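Side-chain contacts in 4-hydroxybutyrate coenzyme A transferase (Shewanella oneidensis, PDB 2OAS), which probably transfers coenzyme A between acyl-CoA thioesters and carboxylic acids such as acetate and 4-hydroxybutyrate: residues 83-87 against 88-92; 212-215 against 216-220. All coordinates share one frame; numbering follows the deposited sequence.

Contact 1 (83-87 against 88-92)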
loop_
_atom_site.group_PDB
_atom_site.type_symbol
_atom_site.label_atom_id
_atom_site.label_comp_id
_atom_site.label_asym_id
_atom_site.label_seq_id
_atom_site.Cartn_x
_atom_site.Cartn_y
_atom_site.Cartn_z
ATOM N N PRO A 83 11.673 1.148 24.761
ATOM C CA PRO A 83 11.240 0.838 26.123
ATOM C C PRO A 83 10.101 1.739 26.578
ATOM O O PRO A 83 9.236 1.321 27.352
ATOM C CB PRO A 83 12.509 1.043 26.938
ATOM C CG PRO A 83 13.204 2.141 26.176
ATOM C CD PRO A 83 13.047 1.673 24.754
ATOM N N LEU A 84 10.108 2.978 26.100
ATOM C CA LEU A 84 9.069 3.922 26.464
ATOM C C LEU A 84 7.763 3.611 25.727
ATOM O O LEU A 84 6.679 3.730 26.294
ATOM C CB LEU A 84 9.513 5.361 26.167
ATOM C CG LEU A 84 10.171 6.164 27.307
ATOM C CD1 LEU A 84 11.325 5.387 27.917
ATOM C CD2 LEU A 84 10.649 7.510 26.763
ATOM N N LEU A 85 7.860 3.207 24.467
ATOM C CA LEU A 85 6.664 2.883 23.707
ATOM C C LEU A 85 6.002 1.639 24.306
ATOM O O LEU A 85 4.791 1.615 24.551
ATOM C CB LEU A 85 7.015 2.652 22.232
ATOM C CG LEU A 85 7.409 3.916 21.468
ATOM C CD1 LEU A 85 8.066 3.568 20.145
ATOM C CD2 LEU A 85 6.176 4.768 21.260
ATOM N N GLN A 86 6.814 0.614 24.548
ATOM C CA GLN A 86 6.338 -0.644 25.109
ATOM C C GLN A 86 5.778 -0.433 26.510
ATOM O O GLN A 86 4.872 -1.142 26.936
ATOM C CB GLN A 86 7.479 -1.682 25.138
ATOM C CG GLN A 86 8.040 -2.014 23.733
ATOM C CD GLN A 86 9.155 -3.059 23.739
ATOM O OE1 GLN A 86 10.105 -2.974 24.522
ATOM N NE2 GLN A 86 9.046 -4.043 22.852
ATOM N N SER A 87 6.304 0.554 27.222
ATOM C CA SER A 87 5.835 0.838 28.573
ATOM C C SER A 87 4.697 1.855 28.562
ATOM O O SER A 87 4.248 2.306 29.615
ATOM C CB SER A 87 6.988 1.365 29.432
ATOM O OG SER A 87 7.534 2.548 28.872
ATOM N N GLY A 88 4.252 2.219 27.364
ATOM C CA GLY A 88 3.169 3.179 27.220
ATOM C C GLY A 88 3.488 4.590 27.688
ATOM O O GLY A 88 2.577 5.340 28.028
ATOM N N ASP A 89 4.768 4.962 27.713
ATOM C CA ASP A 89 5.163 6.299 28.146
ATOM C C ASP A 89 5.342 7.224 26.956
ATOM O O ASP A 89 5.439 8.445 27.106
ATOM C CB ASP A 89 6.476 6.259 28.922
ATOM C CG ASP A 89 6.377 5.447 30.183
ATOM O OD1 ASP A 89 5.470 5.720 30.996
ATOM O OD2 ASP A 89 7.212 4.540 30.363
ATOM N N ALA A 90 5.400 6.631 25.771
ATOM C CA ALA A 90 5.558 7.396 24.546
ATOM C C ALA A 90 4.454 6.990 23.590
ATOM O O ALA A 90 3.774 5.978 23.797
ATOM C CB ALA A 90 6.926 7.124 23.928
ATOM N N ASP A 91 4.275 7.787 22.546
ATOM C CA ASP A 91 3.241 7.529 21.562
ATOM C C ASP A 91 3.823 7.183 20.209
ATOM O O ASP A 91 4.790 7.797 19.773
ATOM C CB ASP A 91 2.347 8.746 21.425
ATOM C CG ASP A 91 1.590 9.034 22.682
ATOM O OD1 ASP A 91 1.067 8.063 23.255
ATOM O OD2 ASP A 91 1.510 10.213 23.096
ATOM N N TYR A 92 3.227 6.192 19.552
ATOM C CA TYR A 92 3.652 5.770 18.225
ATOM C C TYR A 92 2.555 6.091 17.224
ATOM O O TYR A 92 1.414 5.625 17.365
ATOM C CB TYR A 92 3.929 4.276 18.187
ATOM C CG TYR A 92 4.078 3.709 16.785
ATOM C CD1 TYR A 92 3.204 2.734 16.310
ATOM C CD2 TYR A 92 5.114 4.120 15.951
ATOM C CE1 TYR A 92 3.367 2.176 15.043
ATOM C CE2 TYR A 92 5.285 3.572 14.685
ATOM C CZ TYR A 92 4.413 2.598 14.243
ATOM O OH TYR A 92 4.616 2.003 13.015
#

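Contact 2 (212-215 against 216-220)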
loop_
_atom_site.group_PDB
_atom_site.type_symbol
_atom_site.label_atom_id
_atom_site.label_comp_id
_atom_site.label_asym_id
_atom_site.label_seq_id
_atom_site.Cartn_x
_atom_site.Cartn_y
_atom_site.Cartn_z
ATOM N N GLY A 212 22.881 -2.408 7.524
ATOM C CA GLY A 212 22.973 -3.662 8.241
ATOM C C GLY A 212 23.888 -4.659 7.568
ATOM O O GLY A 212 24.462 -4.400 6.505
ATOM N N ALA A 213 24.008 -5.821 8.200
ATOM C CA ALA A 213 24.846 -6.906 7.711
ATOM C C ALA A 213 24.336 -7.464 6.382
ATOM O O ALA A 213 25.122 -7.719 5.469
ATOM C CB ALA A 213 24.892 -8.014 8.754
ATOM N N ILE A 214 23.025 -7.657 6.284
ATOM C CA ILE A 214 22.434 -8.186 5.061
ATOM C C ILE A 214 22.764 -7.293 3.866
ATOM O O ILE A 214 23.365 -7.743 2.891
ATOM C CB ILE A 214 20.907 -8.335 5.219
ATOM C CG1 ILE A 214 20.625 -9.352 6.327
ATOM C CG2 ILE A 214 20.273 -8.751 3.899
ATOM C CD1 ILE A 214 19.158 -9.541 6.649
ATOM N N PRO A 215 22.383 -6.015 3.935
ATOM C CA PRO A 215 22.674 -5.092 2.833
ATOM C C PRO A 215 24.150 -5.118 2.445
ATOM O O PRO A 215 24.478 -5.180 1.266
ATOM C CB PRO A 215 22.251 -3.740 3.400
ATOM C CG PRO A 215 21.087 -4.118 4.285
ATOM C CD PRO A 215 21.600 -5.348 4.992
ATOM N N ASP A 216 25.041 -5.075 3.434
ATOM C CA ASP A 216 26.473 -5.091 3.151
ATOM C C ASP A 216 26.890 -6.346 2.405
ATOM O O ASP A 216 27.618 -6.277 1.412
ATOM C CB ASP A 216 27.293 -4.995 4.440
ATOM C CG ASP A 216 27.162 -3.648 5.117
ATOM O OD1 ASP A 216 27.233 -2.611 4.420
ATOM O OD2 ASP A 216 27.002 -3.627 6.351
ATOM N N ALA A 217 26.436 -7.494 2.899
ATOM C CA ALA A 217 26.755 -8.769 2.279
ATOM C C ALA A 217 26.282 -8.744 0.836
ATOM O O ALA A 217 26.947 -9.275 -0.051
ATOM C CB ALA A 217 26.082 -9.905 3.039
ATOM N N VAL A 218 25.129 -8.125 0.600
ATOM C CA VAL A 218 24.582 -8.030 -0.745
ATOM C C VAL A 218 25.476 -7.168 -1.619
ATOM O O VAL A 218 25.796 -7.528 -2.754
ATOM C CB VAL A 218 23.174 -7.410 -0.736
ATOM C CG1 VAL A 218 22.664 -7.273 -2.166
ATOM C CG2 VAL A 218 22.224 -8.273 0.095
ATOM N N LEU A 219 25.872 -6.019 -1.083
ATOM C CA LEU A 219 26.727 -5.088 -1.806
ATOM C C LEU A 219 28.074 -5.704 -2.121
ATOM O O LEU A 219 28.650 -5.449 -3.175
ATOM C CB LEU A 219 26.905 -3.813 -0.991
ATOM C CG LEU A 219 25.609 -3.008 -0.890
ATOM C CD1 LEU A 219 25.738 -1.959 0.186
ATOM C CD2 LEU A 219 25.306 -2.369 -2.234
ATOM N N SER A 220 28.578 -6.526 -1.217
ATOM C CA SER A 220 29.856 -7.170 -1.448
ATOM C C SER A 220 29.784 -8.176 -2.594
ATOM O O SER A 220 30.809 -8.536 -3.166
ATOM C CB SER A 220 30.336 -7.853 -0.169
ATOM O OG SER A 220 29.343 -8.707 0.366
#

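Contact 1 (83-87 against 88-92)
Leu85 folds back from the last helical turn over the chain that leaves it. With CG beside the backbone N (chi1 -71°), its CD2 branch lies 3.6 Å from Ala90 CB and 3.8 Å from Tyr92 CB. Leu84 adds its CB 3.8 Å from Ala90 CB, so both leucines touch the buried methyl. Just outside this centre, Leu84 O accepts two backbone bonds: a nearly end-on one from Asp89 N at 2.7 Å, and a longer one from Ala90 N at 3.2 Å that arrives from above the carbonyl plane. The first, with Gly88 N to Leu85 O at 2.9 Å, makes a Schellman motif that ends the helix, Gly88 taking the positive phi. At the polar edge Ser87 OG lies between the backbone N and the carbonyl carbon (chi1 59°), 2.6 Å from Pro83 O and 2.5 Å from Asp89 OD2; its single proton can serve only one at a time. The turn links helix 82-86 to strand 91-92 in a beta-alpha-beta unit. Ala90 and Leu84 rest on His72 of strand 70-74, Arg71 binds Gly88 O and forms a salt bridge with Asp91, and Tyr92 packs on Leu397 of the second subunit.

Contact 2 (212-215 against 216-220)
Gly212 and Asp216 meet across the first turn of helix 213-220, where Asp216 N bonds to Gly212 O at 3.2 Å. Three further backbone bonds, each four residues back, follow: Ala217 to Ala213, Val218 to Ile214 and Leu219 to Pro215. Val218 N reaches Ile214 O at 2.9 Å, almost in line with the carbonyl. Pro215, lacking an N-H, sits in the first turn, where a helix needs no such donor. Gly212 is the N-cap, with backbone angles (phi 139°) that would press a beta carbon against the preceding carbonyl.

The apolar contact is a loose one, Val218 CG2 lying 4.3 Å from Ile214 CG2. Other carbons lie against backbone oxygens of the preceding turn: Val218 CG2, beside its own backbone N, is 3.1 Å from Ile214 O, and Leu219 CG is 3.3 Å from Pro215 O.

The acidic side chain is Asp216, whose CG lies beside its backbone N (chi1 -68°), carrying OD2 back to 2.7 Å from Gly212 O. With an alanine here the first turn is likely to lose its adjoining acidic group and the packing of this side chain on Ala184. The carboxyl group, if ionised, would probably interact favourably with the positive end of the helix dipole, while Ile214, Val218 and Leu219 pack against neighbouring helices 188-200 and 237-244.

How the contacts relate
Both contacts are local and partly buried in beta-alpha-beta units, at opposite ends of a helix, but contact 1 includes exposed Ser87, whereas no touching residue of contact 2 is fully exposed. Contact 1 closes helix 82-86 and hands the chain to strand 91-92, outermost, within this chain, in the large parallel sheet; contact 2 opens helix 213-220, after strand 206-208 of a mixed sheet. They share no element, their centres being 31 Å apart. Residues 83-92 mix apolar packing with turn bonds and reach the second subunit, whereas 212-220 relies on regular helical bonds and packs within its own chain. The side chains of Tyr92 and Ile214 lie about 8 Å and 6 Å from bound coenzyme A.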